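Local coordinates for putative neuraminyllactose-binding hemagglutinin homolog (Helicobacter pylori, PDB 3BGH), which is an outer-membrane lipoprotein of unproven function that may act as a neuraminyllactose-binding adhesin, at residues 46-51 / 55-60; 106-111 / 188-193; 153-158 / 194-199. One frame throughout, in Å; residues are numbered along the deposited sequence.

In the fold
All three contacts fasten helices to the same mixed sheet. Interactions 2 and 3 lie closest, their centres about 7 Å apart, because 188-193 and 194-199 are consecutive parts of helix 186-208: the first rests on strand 98-114, the second on 153-158 of strand 144-161. Interaction 1, whose centre lies about 11 Å from that of interaction 2, adds helix 54-73; its strand 38-48 neighbours strand 98-114, and N49 OD1 probably accepts a hydrogen bond from I108 N at 2.9 Å. Interactions 1 and 3, about 13 Å apart between centres, meet where the two helices touch: F60 CE1 is 3.7 Å from Y198 CB. Interactions 1 and 2 also touch the second subunit, and K154 of 153-158 packs on its Y131.

Interaction 1 of 3, residues 46-51 / 55-60; sequences IEINKV and SYQKEF
This contact joins the first strand of a beta-alpha-beta unit to the start of its helix; strand 38-48 leads through helix 54-73 to the parallel strand 78-82. I48 and Q57 meet at its centre. Strand 46-48 and helix 55-60 run nearly antiparallel, at 161°, with their short axes 8.9 Å apart. The side chain of Q57, CG anti to the backbone N and extended beyond, reaches across to the strand, and its NE2 donates a hydrogen bond to I46 O at 2.9 Å, with an N-H...O angle of 148°. The bond is bent, and the donor is tilted 34° from the carbonyl plane. The apolar part of the same side chain packs on I48. I48 CG2 lies 3.8 Å from Q57 CB, and I48 CD1 is 4.0 Å from that CB. The first torsion of I48 sets CG1 between backbone N and carbonyl carbon, 3.9 Å from Q57 OE1, so both branches meet Q57. One turn further along the helix, F60 CD2 lies 4.5 Å from I46 CG1, a looser approach. The F60 ring also makes edge-to-face contacts with F23 and Y198. I46 N is hydrogen-bonded to E61 of the same helix. CB of E47 points away from the helix, and its OE1 accepts a hydrogen bond from the backbone N of K50 of the second subunit. A helix side chain bonded to a strand carbonyl just after the connecting loop thus ties together the start of a beta-alpha-beta crossover.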
ATOM      1  N   ILE A  46      -5.505  -1.353 -11.205  1.00 52.31           N
ATOM      2  CA  ILE A  46      -5.075  -1.794  -9.879  1.00 50.77           C
ATOM      3  C   ILE A  46      -3.784  -2.606  -9.985  1.00 50.72           C
ATOM      4  O   ILE A  46      -3.802  -3.739 -10.432  1.00 50.55           O
ATOM      5  CB  ILE A  46      -6.138  -2.685  -9.148  1.00 50.72           C
ATOM      6  CG1 ILE A  46      -7.591  -2.180  -9.315  1.00 50.47           C
ATOM      7  CG2 ILE A  46      -5.777  -2.898  -7.680  1.00 48.72           C
ATOM      8  CD1 ILE A  46      -7.928  -0.864  -8.657  1.00 48.43           C
ATOM      9  N   GLU A  47      -2.670  -2.017  -9.581  1.00 50.69           N
ATOM     10  CA  GLU A  47      -1.378  -2.690  -9.533  1.00 51.18           C
ATOM     11  C   GLU A  47      -1.336  -3.718  -8.396  1.00 50.72           C
ATOM     12  O   GLU A  47      -2.124  -3.645  -7.463  1.00 50.31           O
ATOM     13  CB  GLU A  47      -0.272  -1.658  -9.336  1.00 51.85           C
ATOM     14  CG  GLU A  47      -0.187  -0.626 -10.447  1.00 53.63           C
ATOM     15  CD  GLU A  47       1.055   0.233 -10.340  1.00 60.74           C
ATOM     16  OE1 GLU A  47       2.175  -0.357 -10.323  1.00 62.20           O
ATOM     17  OE2 GLU A  47       0.921   1.492 -10.270  1.00 63.88           O
ATOM     18  N   ILE A  48      -0.431  -4.686  -8.480  1.00 50.10           N
ATOM     19  CA  ILE A  48      -0.370  -5.776  -7.501  1.00 49.77           C
ATOM     20  C   ILE A  48       1.097  -5.994  -7.233  1.00 50.21           C
ATOM     21  O   ILE A  48       1.908  -5.540  -8.024  1.00 49.85           O
ATOM     22  CB  ILE A  48      -0.990  -7.088  -8.013  1.00 49.61           C
ATOM     23  CG1 ILE A  48      -0.508  -7.398  -9.443  1.00 49.79           C
ATOM     24  CG2 ILE A  48      -2.522  -7.048  -7.959  1.00 49.69           C
ATOM     25  CD1 ILE A  48      -0.515  -8.815  -9.743  1.00 44.98           C
ATOM     26  N   ASN A  49       1.451  -6.634  -6.118  1.00 50.86           N
ATOM     27  CA  ASN A  49       2.851  -6.985  -5.878  1.00 51.26           C
ATOM     28  C   ASN A  49       3.137  -8.437  -6.319  1.00 52.42           C
ATOM     29  O   ASN A  49       2.233  -9.137  -6.764  1.00 52.10           O
ATOM     30  CB  ASN A  49       3.236  -6.746  -4.410  1.00 50.77           C
ATOM     31  CG  ASN A  49       2.700  -7.817  -3.477  1.00 47.92           C
ATOM     32  OD1 ASN A  49       1.553  -8.213  -3.572  1.00 46.33           O
ATOM     33  ND2 ASN A  49       3.524  -8.263  -2.559  1.00 42.23           N
ATOM     34  N   LYS A  50       4.386  -8.887  -6.184  1.00 53.65           N
ATOM     35  CA  LYS A  50       4.875 -10.108  -6.877  1.00 54.57           C
ATOM     36  C   LYS A  50       4.223 -11.438  -6.446  1.00 53.44           C
ATOM     37  O   LYS A  50       4.236 -12.439  -7.161  1.00 53.28           O
ATOM     38  CB  LYS A  50       6.399 -10.191  -6.741  1.00 54.59           C
ATOM     39  CG  LYS A  50       6.941 -10.692  -5.411  1.00 57.50           C
ATOM     40  CD  LYS A  50       8.465 -10.714  -5.472  1.00 57.16           C
ATOM     41  CE  LYS A  50       9.090 -11.152  -4.134  1.00 63.41           C
ATOM     42  NZ  LYS A  50      10.626 -11.007  -4.099  1.00 63.79           N
ATOM     43  N   VAL A  51       3.630 -11.410  -5.269  1.00 52.90           N
ATOM     44  CA  VAL A  51       3.039 -12.565  -4.612  1.00 50.93           C
ATOM     45  C   VAL A  51       1.678 -12.950  -5.229  1.00 49.53           C
ATOM     46  O   VAL A  51       1.252 -14.115  -5.137  1.00 48.94           O
ATOM     47  CB  VAL A  51       3.001 -12.216  -3.113  1.00 51.42           C
ATOM     48  CG1 VAL A  51       1.665 -12.486  -2.456  1.00 50.95           C
ATOM     49  CG2 VAL A  51       4.201 -12.863  -2.395  1.00 52.91           C
ATOM     50  N   SER A  55      -3.563 -13.032 -13.111  1.00 49.13           N
ATOM     51  CA  SER A  55      -4.953 -13.306 -13.415  1.00 48.53           C
ATOM     52  C   SER A  55      -5.905 -12.791 -12.329  1.00 48.86           C
ATOM     53  O   SER A  55      -7.057 -12.439 -12.642  1.00 48.99           O
ATOM     54  CB  SER A  55      -5.155 -14.780 -13.613  1.00 48.49           C
ATOM     55  OG  SER A  55      -4.835 -15.483 -12.421  1.00 47.67           O
ATOM     56  N   TYR A  56      -5.438 -12.764 -11.072  1.00 48.66           N
ATOM     57  CA  TYR A  56      -6.255 -12.268  -9.942  1.00 49.34           C
ATOM     58  C   TYR A  56      -6.483 -10.787 -10.113  1.00 49.37           C
ATOM     59  O   TYR A  56      -7.597 -10.318  -9.952  1.00 49.27           O
ATOM     60  CB  TYR A  56      -5.611 -12.507  -8.582  1.00 48.19           C
ATOM     61  CG  TYR A  56      -5.579 -13.947  -8.132  1.00 48.53           C
ATOM     62  CD1 TYR A  56      -5.883 -14.990  -8.991  1.00 48.36           C
ATOM     63  CD2 TYR A  56      -5.158 -14.270  -6.854  1.00 47.86           C
ATOM     64  CE1 TYR A  56      -5.778 -16.316  -8.571  1.00 46.28           C
ATOM     65  CE2 TYR A  56      -5.078 -15.558  -6.433  1.00 48.15           C
ATOM     66  CZ  TYR A  56      -5.380 -16.585  -7.294  1.00 48.36           C
ATOM     67  OH  TYR A  56      -5.287 -17.883  -6.818  1.00 50.20           O
ATOM     68  N   GLN A  57      -5.424 -10.079 -10.489  1.00 49.78           N
ATOM     69  CA  GLN A  57      -5.499  -8.668 -10.755  1.00 50.35           C
ATOM     70  C   GLN A  57      -6.566  -8.432 -11.834  1.00 52.16           C
ATOM     71  O   GLN A  57      -7.519  -7.676 -11.589  1.00 52.13           O
ATOM     72  CB  GLN A  57      -4.147  -8.162 -11.199  1.00 49.67           C
ATOM     73  CG  GLN A  57      -4.144  -6.797 -11.747  1.00 47.93           C
ATOM     74  CD  GLN A  57      -2.855  -6.472 -12.452  1.00 48.00           C
ATOM     75  OE1 GLN A  57      -2.198  -7.361 -12.972  1.00 52.13           O
ATOM     76  NE2 GLN A  57      -2.501  -5.187 -12.523  1.00 48.44           N
ATOM     77  N   LYS A  58      -6.414  -9.087 -12.998  1.00 53.33           N
ATOM     78  CA  LYS A  58      -7.345  -8.961 -14.125  1.00 54.20           C
ATOM     79  C   LYS A  58      -8.802  -9.229 -13.713  1.00 53.95           C
ATOM     80  O   LYS A  58      -9.702  -8.473 -14.046  1.00 53.48           O
ATOM     81  CB  LYS A  58      -6.931  -9.884 -15.278  1.00 55.18           C
ATOM     82  CG  LYS A  58      -5.869  -9.279 -16.191  1.00 59.81           C
ATOM     83  CD  LYS A  58      -4.818 -10.335 -16.672  1.00 62.78           C
ATOM     84  CE  LYS A  58      -3.769  -9.701 -17.607  1.00 64.01           C
ATOM     85  NZ  LYS A  58      -2.546 -10.578 -17.898  1.00 67.11           N
ATOM     86  N   GLU A  59      -9.016 -10.295 -12.963  1.00 53.56           N
ATOM     87  CA  GLU A  59     -10.343 -10.702 -12.593  1.00 53.47           C
ATOM     88  C   GLU A  59     -10.937  -9.766 -11.513  1.00 53.53           C
ATOM     89  O   GLU A  59     -12.136  -9.463 -11.521  1.00 52.75           O
ATOM     90  CB  GLU A  59     -10.275 -12.169 -12.200  1.00 54.00           C
ATOM     91  CG  GLU A  59     -11.096 -12.605 -11.050  1.00 58.97           C
ATOM     92  CD  GLU A  59     -12.287 -13.398 -11.458  1.00 66.40           C
ATOM     93  OE1 GLU A  59     -12.939 -13.011 -12.468  1.00 71.98           O
ATOM     94  OE2 GLU A  59     -12.589 -14.395 -10.749  1.00 68.33           O
ATOM     95  N   PHE A  60     -10.080  -9.302 -10.605  1.00 53.39           N
ATOM     96  CA  PHE A  60     -10.398  -8.215  -9.679  1.00 53.49           C
ATOM     97  C   PHE A  60     -10.756  -6.906 -10.426  1.00 54.42           C
ATOM     98  O   PHE A  60     -11.737  -6.254 -10.083  1.00 55.20           O
ATOM     99  CB  PHE A  60      -9.212  -8.005  -8.712  1.00 51.58           C
ATOM    100  CG  PHE A  60      -9.521  -7.174  -7.509  1.00 49.62           C
ATOM    101  CD1 PHE A  60      -9.643  -7.764  -6.245  1.00 48.57           C
ATOM    102  CD2 PHE A  60      -9.623  -5.796  -7.603  1.00 45.02           C
ATOM    103  CE1 PHE A  60      -9.897  -6.981  -5.105  1.00 48.46           C
ATOM    104  CE2 PHE A  60      -9.881  -5.028  -6.470  1.00 46.72           C
ATOM    105  CZ  PHE A  60     -10.010  -5.608  -5.223  1.00 47.97           C
TER

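Interaction 2 of 3, residues 106-111 / 188-193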
ATOM      1  N   VAL A 106      -2.845  -3.135  -4.570  1.00 47.83           N
ATOM      2  CA  VAL A 106      -2.979  -4.021  -3.434  1.00 48.88           C
ATOM      3  C   VAL A 106      -1.765  -4.929  -3.406  1.00 49.34           C
ATOM      4  O   VAL A 106      -1.323  -5.425  -4.439  1.00 50.37           O
ATOM      5  CB  VAL A 106      -4.340  -4.786  -3.396  1.00 48.78           C
ATOM      6  CG1 VAL A 106      -4.515  -5.659  -4.593  1.00 49.97           C
ATOM      7  CG2 VAL A 106      -4.441  -5.641  -2.130  1.00 49.71           C
ATOM      8  N   ALA A 107      -1.185  -5.097  -2.227  1.00 49.89           N
ATOM      9  CA  ALA A 107      -0.012  -5.919  -2.068  1.00 49.67           C
ATOM     10  C   ALA A 107      -0.240  -6.832  -0.896  1.00 50.54           C
ATOM     11  O   ALA A 107      -0.936  -6.478   0.049  1.00 50.17           O
ATOM     12  CB  ALA A 107       1.200  -5.057  -1.855  1.00 49.08           C
ATOM     13  N   ILE A 108       0.321  -8.028  -0.978  1.00 51.87           N
ATOM     14  CA  ILE A 108       0.258  -8.960   0.124  1.00 53.09           C
ATOM     15  C   ILE A 108       1.684  -9.223   0.687  1.00 54.19           C
ATOM     16  O   ILE A 108       2.642  -9.499  -0.042  1.00 53.88           O
ATOM     17  CB  ILE A 108      -0.554 -10.212  -0.272  1.00 53.27           C
ATOM     18  CG1 ILE A 108      -2.018  -9.788  -0.364  1.00 53.63           C
ATOM     19  CG2 ILE A 108      -0.405 -11.336   0.761  1.00 51.22           C
ATOM     20  CD1 ILE A 108      -2.919 -10.702  -1.049  1.00 53.45           C
ATOM     21  N   LEU A 109       1.812  -9.021   1.993  1.00 55.25           N
ATOM     22  CA  LEU A 109       3.030  -9.333   2.724  1.00 55.33           C
ATOM     23  C   LEU A 109       2.854 -10.682   3.385  1.00 55.20           C
ATOM     24  O   LEU A 109       1.795 -11.010   3.900  1.00 53.78           O
ATOM     25  CB  LEU A 109       3.291  -8.280   3.778  1.00 56.12           C
ATOM     26  CG  LEU A 109       3.862  -6.940   3.316  1.00 58.62           C
ATOM     27  CD1 LEU A 109       2.907  -6.148   2.424  1.00 61.27           C
ATOM     28  CD2 LEU A 109       4.188  -6.154   4.539  1.00 58.09           C
ATOM     29  N   GLU A 110       3.914 -11.467   3.348  1.00 56.80           N
ATOM     30  CA  GLU A 110       3.871 -12.847   3.800  1.00 58.45           C
ATOM     31  C   GLU A 110       4.687 -12.997   5.059  1.00 58.39           C
ATOM     32  O   GLU A 110       5.648 -12.251   5.264  1.00 57.57           O
ATOM     33  CB  GLU A 110       4.379 -13.794   2.694  1.00 57.96           C
ATOM     34  CG  GLU A 110       3.396 -13.866   1.521  1.00 60.43           C
ATOM     35  CD  GLU A 110       3.827 -14.791   0.403  1.00 61.13           C
ATOM     36  OE1 GLU A 110       5.008 -15.184   0.354  1.00 64.90           O
ATOM     37  OE2 GLU A 110       2.961 -15.125  -0.443  1.00 67.10           O
ATOM     38  N   ASP A 111       4.263 -13.943   5.903  1.00 58.70           N
ATOM     39  CA  ASP A 111       5.085 -14.445   7.007  1.00 59.82           C
ATOM     40  C   ASP A 111       5.343 -13.378   8.082  1.00 59.79           C
ATOM     41  O   ASP A 111       6.488 -13.045   8.415  1.00 60.17           O
ATOM     42  CB  ASP A 111       6.398 -15.090   6.495  1.00 59.88           C
ATOM     43  CG  ASP A 111       6.165 -16.403   5.723  1.00 61.45           C
ATOM     44  OD1 ASP A 111       5.177 -17.124   5.990  1.00 63.99           O
ATOM     45  OD2 ASP A 111       6.979 -16.728   4.835  1.00 63.96           O
ATOM     46  N   GLN A 188      -3.852 -19.874  -0.903  1.00 68.82           N
ATOM     47  CA  GLN A 188      -5.137 -19.873  -0.218  1.00 67.18           C
ATOM     48  C   GLN A 188      -5.381 -18.574   0.627  1.00 65.56           C
ATOM     49  O   GLN A 188      -6.487 -18.034   0.678  1.00 65.13           O
ATOM     50  CB  GLN A 188      -5.280 -21.187   0.576  1.00 67.17           C
ATOM     51  CG  GLN A 188      -6.659 -21.512   1.128  1.00 68.56           C
ATOM     52  CD  GLN A 188      -7.658 -22.085   0.112  1.00 71.53           C
ATOM     53  OE1 GLN A 188      -8.776 -22.464   0.484  1.00 71.56           O
ATOM     54  NE2 GLN A 188      -7.281 -22.118  -1.167  1.00 71.34           N
ATOM     55  N   ALA A 189      -4.328 -18.045   1.237  1.00 63.79           N
ATOM     56  CA  ALA A 189      -4.430 -16.858   2.065  1.00 61.91           C
ATOM     57  C   ALA A 189      -4.654 -15.600   1.193  1.00 60.77           C
ATOM     58  O   ALA A 189      -5.458 -14.731   1.534  1.00 58.84           O
ATOM     59  CB  ALA A 189      -3.194 -16.721   2.935  1.00 61.68           C
ATOM     60  N   ILE A 190      -3.940 -15.558   0.068  1.00 59.74           N
ATOM     61  CA  ILE A 190      -4.081 -14.535  -0.967  1.00 59.05           C
ATOM     62  C   ILE A 190      -5.528 -14.446  -1.476  1.00 59.06           C
ATOM     63  O   ILE A 190      -6.125 -13.368  -1.558  1.00 59.11           O
ATOM     64  CB  ILE A 190      -3.115 -14.846  -2.142  1.00 58.63           C
ATOM     65  CG1 ILE A 190      -1.669 -14.656  -1.661  1.00 58.34           C
ATOM     66  CG2 ILE A 190      -3.411 -13.994  -3.340  1.00 54.82           C
ATOM     67  CD1 ILE A 190      -0.617 -15.044  -2.651  1.00 55.01           C
ATOM     68  N   ARG A 191      -6.078 -15.602  -1.796  1.00 59.19           N
ATOM     69  CA  ARG A 191      -7.460 -15.721  -2.195  1.00 59.09           C
ATOM     70  C   ARG A 191      -8.450 -15.112  -1.182  1.00 58.04           C
ATOM     71  O   ARG A 191      -9.362 -14.367  -1.577  1.00 58.26           O
ATOM     72  CB  ARG A 191      -7.753 -17.181  -2.540  1.00 59.04           C
ATOM     73  CG  ARG A 191      -8.006 -17.362  -4.007  1.00 62.50           C
ATOM     74  CD  ARG A 191      -7.386 -18.590  -4.640  1.00 66.50           C
ATOM     75  NE  ARG A 191      -8.115 -19.810  -4.339  1.00 69.04           N
ATOM     76  CZ  ARG A 191      -7.946 -20.970  -4.978  1.00 71.71           C
ATOM     77  NH1 ARG A 191      -7.091 -21.086  -5.998  1.00 70.58           N
ATOM     78  NH2 ARG A 191      -8.655 -22.023  -4.600  1.00 72.34           N
ATOM     79  N   LYS A 192      -8.237 -15.395   0.107  1.00 57.36           N
ATOM     80  CA  LYS A 192      -9.065 -14.872   1.219  1.00 56.26           C
ATOM     81  C   LYS A 192      -8.924 -13.383   1.410  1.00 55.16           C
ATOM     82  O   LYS A 192      -9.918 -12.679   1.558  1.00 55.63           O
ATOM     83  CB  LYS A 192      -8.721 -15.563   2.539  1.00 57.26           C
ATOM     84  CG  LYS A 192      -9.255 -17.001   2.679  1.00 58.11           C
ATOM     85  CD  LYS A 192      -9.195 -17.479   4.106  1.00 61.59           C
ATOM     86  CE  LYS A 192      -7.930 -18.292   4.366  1.00 64.40           C
ATOM     87  NZ  LYS A 192      -7.698 -18.467   5.846  1.00 67.89           N
ATOM     88  N   ILE A 193      -7.687 -12.902   1.385  1.00 53.48           N
ATOM     89  CA  ILE A 193      -7.403 -11.498   1.566  1.00 52.21           C
ATOM     90  C   ILE A 193      -8.007 -10.669   0.445  1.00 52.68           C
ATOM     91  O   ILE A 193      -8.659  -9.647   0.712  1.00 52.35           O
ATOM     92  CB  ILE A 193      -5.870 -11.259   1.719  1.00 52.95           C
ATOM     93  CG1 ILE A 193      -5.433 -11.718   3.125  1.00 51.90           C
ATOM     94  CG2 ILE A 193      -5.502  -9.801   1.422  1.00 48.96           C
ATOM     95  CD1 ILE A 193      -3.929 -11.899   3.326  1.00 50.98           C
TER
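I108 CD1 makes the tight part of this contact, reaching from the strand into the helix between I190 and I193, two residues three apart on its inner face. The methyl is 3.7 Å from I193 CG2 and 4.0 Å from both I190 CG2 and I190 CA. I193 CG2 also lies 3.9 Å from I108 CG1, and the I108 and I193 side chains lie alongside, pointing opposite ways. An extended chi2 of 165° carries I108 CD1 out to the helix backbone. All three isoleucines are buried, and no hydrogen bond crosses between the segments. The other end is looser: E110 touches only with its carboxylate, OE2 lying 4.2 Å from I190 CD1, and the residue is partly exposed. V51, from the loop after strand 38-48, lies against both I190 and E110. Strand 106-111 and helix 188-193 run at 140° with axes 10.0 Å apart. On alternate residues the strand turns elsewhere: A107 packs on N105, and L109 on Y131, both residues of the second subunit. I193 and A189 also touch A157 of strand 144-161. An isoleucine of the central strand set between two of the covering helix is the helix-on-sheet packing of a two-layer alpha/beta fold.

Interaction 3 of 3, residues 153-158 / 194-199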
ATOM      1  N   SER A 153      -5.639  -1.896   3.260  1.00 46.42           N
ATOM      2  CA  SER A 153      -4.543  -2.486   4.026  1.00 47.27           C
ATOM      3  C   SER A 153      -5.001  -3.139   5.341  1.00 48.17           C
ATOM      4  O   SER A 153      -6.152  -2.994   5.750  1.00 48.20           O
ATOM      5  CB  SER A 153      -3.505  -1.428   4.290  1.00 46.19           C
ATOM      6  OG  SER A 153      -3.949  -0.570   5.321  1.00 47.75           O
ATOM      7  N   LYS A 154      -4.092  -3.853   6.000  1.00 49.62           N
ATOM      8  CA  LYS A 154      -4.379  -4.573   7.274  1.00 50.57           C
ATOM      9  C   LYS A 154      -5.394  -5.717   7.206  1.00 50.31           C
ATOM     10  O   LYS A 154      -5.864  -6.200   8.243  1.00 51.10           O
ATOM     11  CB  LYS A 154      -4.737  -3.611   8.430  1.00 50.63           C
ATOM     12  CG  LYS A 154      -3.751  -2.485   8.635  1.00 53.73           C
ATOM     13  CD  LYS A 154      -2.576  -2.879   9.487  1.00 61.77           C
ATOM     14  CE  LYS A 154      -2.004  -1.643  10.252  1.00 65.21           C
ATOM     15  NZ  LYS A 154      -0.870  -2.016  11.156  1.00 68.13           N
ATOM     16  N   ILE A 155      -5.728  -6.168   6.012  1.00 50.30           N
ATOM     17  CA  ILE A 155      -6.481  -7.404   5.873  1.00 50.93           C
ATOM     18  C   ILE A 155      -5.625  -8.676   6.089  1.00 51.80           C
ATOM     19  O   ILE A 155      -4.641  -8.895   5.378  1.00 52.18           O
ATOM     20  CB  ILE A 155      -7.259  -7.425   4.540  1.00 51.31           C
ATOM     21  CG1 ILE A 155      -8.247  -6.229   4.512  1.00 52.27           C
ATOM     22  CG2 ILE A 155      -8.004  -8.712   4.419  1.00 50.63           C
ATOM     23  CD1 ILE A 155      -9.085  -6.088   3.266  1.00 50.02           C
ATOM     24  N   LYS A 156      -6.017  -9.531   7.038  1.00 52.61           N
ATOM     25  CA  LYS A 156      -5.148 -10.654   7.465  1.00 53.45           C
ATOM     26  C   LYS A 156      -5.701 -12.069   7.219  1.00 54.04           C
ATOM     27  O   LYS A 156      -6.910 -12.333   7.334  1.00 54.80           O
ATOM     28  CB  LYS A 156      -4.750 -10.551   8.960  1.00 52.74           C
ATOM     29  CG  LYS A 156      -4.586  -9.163   9.559  1.00 52.75           C
ATOM     30  CD  LYS A 156      -4.070  -9.222  11.037  1.00 54.05           C
ATOM     31  CE  LYS A 156      -4.133  -7.863  11.754  1.00 55.66           C
ATOM     32  NZ  LYS A 156      -2.969  -7.635  12.715  1.00 56.82           N
ATOM     33  N   ALA A 157      -4.792 -12.987   6.902  1.00 54.16           N
ATOM     34  CA  ALA A 157      -5.111 -14.394   6.875  1.00 53.86           C
ATOM     35  C   ALA A 157      -4.082 -15.183   7.669  1.00 54.33           C
ATOM     36  O   ALA A 157      -2.883 -15.070   7.466  1.00 53.41           O
ATOM     37  CB  ALA A 157      -5.174 -14.883   5.454  1.00 53.60           C
ATOM     38  N   VAL A 158      -4.574 -16.014   8.569  1.00 56.01           N
ATOM     39  CA  VAL A 158      -3.712 -16.877   9.346  1.00 57.17           C
ATOM     40  C   VAL A 158      -3.244 -18.049   8.493  1.00 58.50           C
ATOM     41  O   VAL A 158      -4.061 -18.718   7.859  1.00 58.79           O
ATOM     42  CB  VAL A 158      -4.433 -17.390  10.566  1.00 56.63           C
ATOM     43  CG1 VAL A 158      -3.526 -18.313  11.348  1.00 56.29           C
ATOM     44  CG2 VAL A 158      -4.864 -16.217  11.400  1.00 56.57           C
ATOM     45  N   MET A 194      -7.807 -11.132  -0.796  1.00 52.43           N
ATOM     46  CA  MET A 194      -8.351 -10.479  -1.984  1.00 52.96           C
ATOM     47  C   MET A 194      -9.889 -10.463  -1.981  1.00 52.61           C
ATOM     48  O   MET A 194     -10.475  -9.459  -2.354  1.00 52.53           O
ATOM     49  CB  MET A 194      -7.850 -11.119  -3.306  1.00 52.74           C
ATOM     50  CG  MET A 194      -6.361 -11.361  -3.437  1.00 52.64           C
ATOM     51  SD  MET A 194      -5.747 -10.655  -4.957  1.00 54.02           S
ATOM     52  CE  MET A 194      -5.750  -8.979  -4.350  1.00 47.74           C
ATOM     53  N   ASN A 195     -10.531 -11.574  -1.611  1.00 51.96           N
ATOM     54  CA  ASN A 195     -11.986 -11.573  -1.488  1.00 52.25           C
ATOM     55  C   ASN A 195     -12.452 -10.537  -0.502  1.00 52.71           C
ATOM     56  O   ASN A 195     -13.433  -9.867  -0.764  1.00 52.79           O
ATOM     57  CB  ASN A 195     -12.565 -12.938  -1.079  1.00 51.79           C
ATOM     58  CG  ASN A 195     -12.460 -13.975  -2.188  1.00 51.73           C
ATOM     59  OD1 ASN A 195     -12.282 -13.630  -3.355  1.00 54.73           O
ATOM     60  ND2 ASN A 195     -12.533 -15.241  -1.825  1.00 48.67           N
ATOM     61  N   GLN A 196     -11.773 -10.430   0.643  1.00 53.58           N
ATOM     62  CA  GLN A 196     -12.151  -9.455   1.650  1.00 55.03           C
ATOM     63  C   GLN A 196     -11.896  -8.065   1.119  1.00 53.55           C
ATOM     64  O   GLN A 196     -12.655  -7.172   1.398  1.00 53.89           O
ATOM     65  CB  GLN A 196     -11.364  -9.623   2.941  1.00 55.59           C
ATOM     66  CG  GLN A 196     -11.811 -10.703   3.882  1.00 58.83           C
ATOM     67  CD  GLN A 196     -10.972 -10.697   5.179  1.00 59.02           C
ATOM     68  OE1 GLN A 196     -10.227 -11.648   5.459  1.00 64.21           O
ATOM     69  NE2 GLN A 196     -11.074  -9.608   5.952  1.00 60.88           N
ATOM     70  N   ALA A 197     -10.837  -7.875   0.333  1.00 52.74           N
ATOM     71  CA  ALA A 197     -10.604  -6.554  -0.236  1.00 51.20           C
ATOM     72  C   ALA A 197     -11.645  -6.205  -1.300  1.00 50.49           C
ATOM     73  O   ALA A 197     -12.063  -5.041  -1.420  1.00 49.90           O
ATOM     74  CB  ALA A 197      -9.174  -6.424  -0.801  1.00 51.47           C
ATOM     75  N   TYR A 198     -12.051  -7.200  -2.086  1.00 49.54           N
ATOM     76  CA  TYR A 198     -13.026  -6.943  -3.132  1.00 49.31           C
ATOM     77  C   TYR A 198     -14.359  -6.537  -2.489  1.00 49.71           C
ATOM     78  O   TYR A 198     -14.943  -5.548  -2.891  1.00 50.08           O
ATOM     79  CB  TYR A 198     -13.236  -8.157  -4.049  1.00 48.24           C
ATOM     80  CG  TYR A 198     -14.184  -7.812  -5.186  1.00 47.30           C
ATOM     81  CD1 TYR A 198     -13.710  -7.330  -6.396  1.00 43.86           C
ATOM     82  CD2 TYR A 198     -15.562  -7.912  -5.020  1.00 46.42           C
ATOM     83  CE1 TYR A 198     -14.587  -7.011  -7.423  1.00 43.96           C
ATOM     84  CE2 TYR A 198     -16.440  -7.589  -6.034  1.00 43.18           C
ATOM     85  CZ  TYR A 198     -15.954  -7.133  -7.221  1.00 44.86           C
ATOM     86  OH  TYR A 198     -16.853  -6.795  -8.220  1.00 47.33           O
ATOM     87  N   HIS A 199     -14.812  -7.305  -1.498  1.00 49.82           N
ATOM     88  CA  HIS A 199     -16.025  -7.018  -0.741  1.00 51.63           C
ATOM     89  C   HIS A 199     -15.970  -5.580  -0.173  1.00 51.66           C
ATOM     90  O   HIS A 199     -16.850  -4.789  -0.491  1.00 52.17           O
ATOM     91  CB  HIS A 199     -16.244  -8.085   0.360  1.00 52.02           C
ATOM     92  CG  HIS A 199     -17.455  -7.851   1.226  1.00 56.26           C
ATOM     93  ND1 HIS A 199     -18.731  -8.243   0.862  1.00 56.69           N
ATOM     94  CD2 HIS A 199     -17.570  -7.316   2.471  1.00 59.32           C
ATOM     95  CE1 HIS A 199     -19.581  -7.938   1.828  1.00 57.86           C
ATOM     96  NE2 HIS A 199     -18.903  -7.379   2.818  1.00 61.86           N
TER
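The side-chain amide of Q196 offers one flat face to I155, whose CG2 stands almost squarely over it, 3.7 Å from CD and 3.5 Å from NE2 of Q196. None of residues 153-158 covers the opposite face. Beside the amide oxygen, Q196 OE1 and K156 O come to 3.9 Å, two acceptors with no hydrogen bond between them. The contact lies between the helical layer and the sheet of an alpha/beta fold, where helix 186-208 lies over strand 144-161, the outermost strand of the sheet on this side of the chain. I155 sits just before the regular strand segment 156-158 and is held by S128 of the neighbouring strand, whose OG is hydrogen-bonded to I155 N. Its two branches divide the helix between them: CG2, anti to the backbone N, goes to Q196, and CG1 leans beside the N and carries CD1 toward A197. The I155 and Q196 side chains pass alongside, heading opposite ways, and Q196 CB is also 3.8 Å from the same CG2. CB of K156 points away from the helix, and its NZ forms a salt bridge with E114. The Y198 ring meets F60 edge-to-face and F23 nearly parallel, joining this helix to helix 54-73. At the buried end I155 CD1 rests against the helix backbone, 3.8 Å from A197 CA and 4.1 Å from A197 CB.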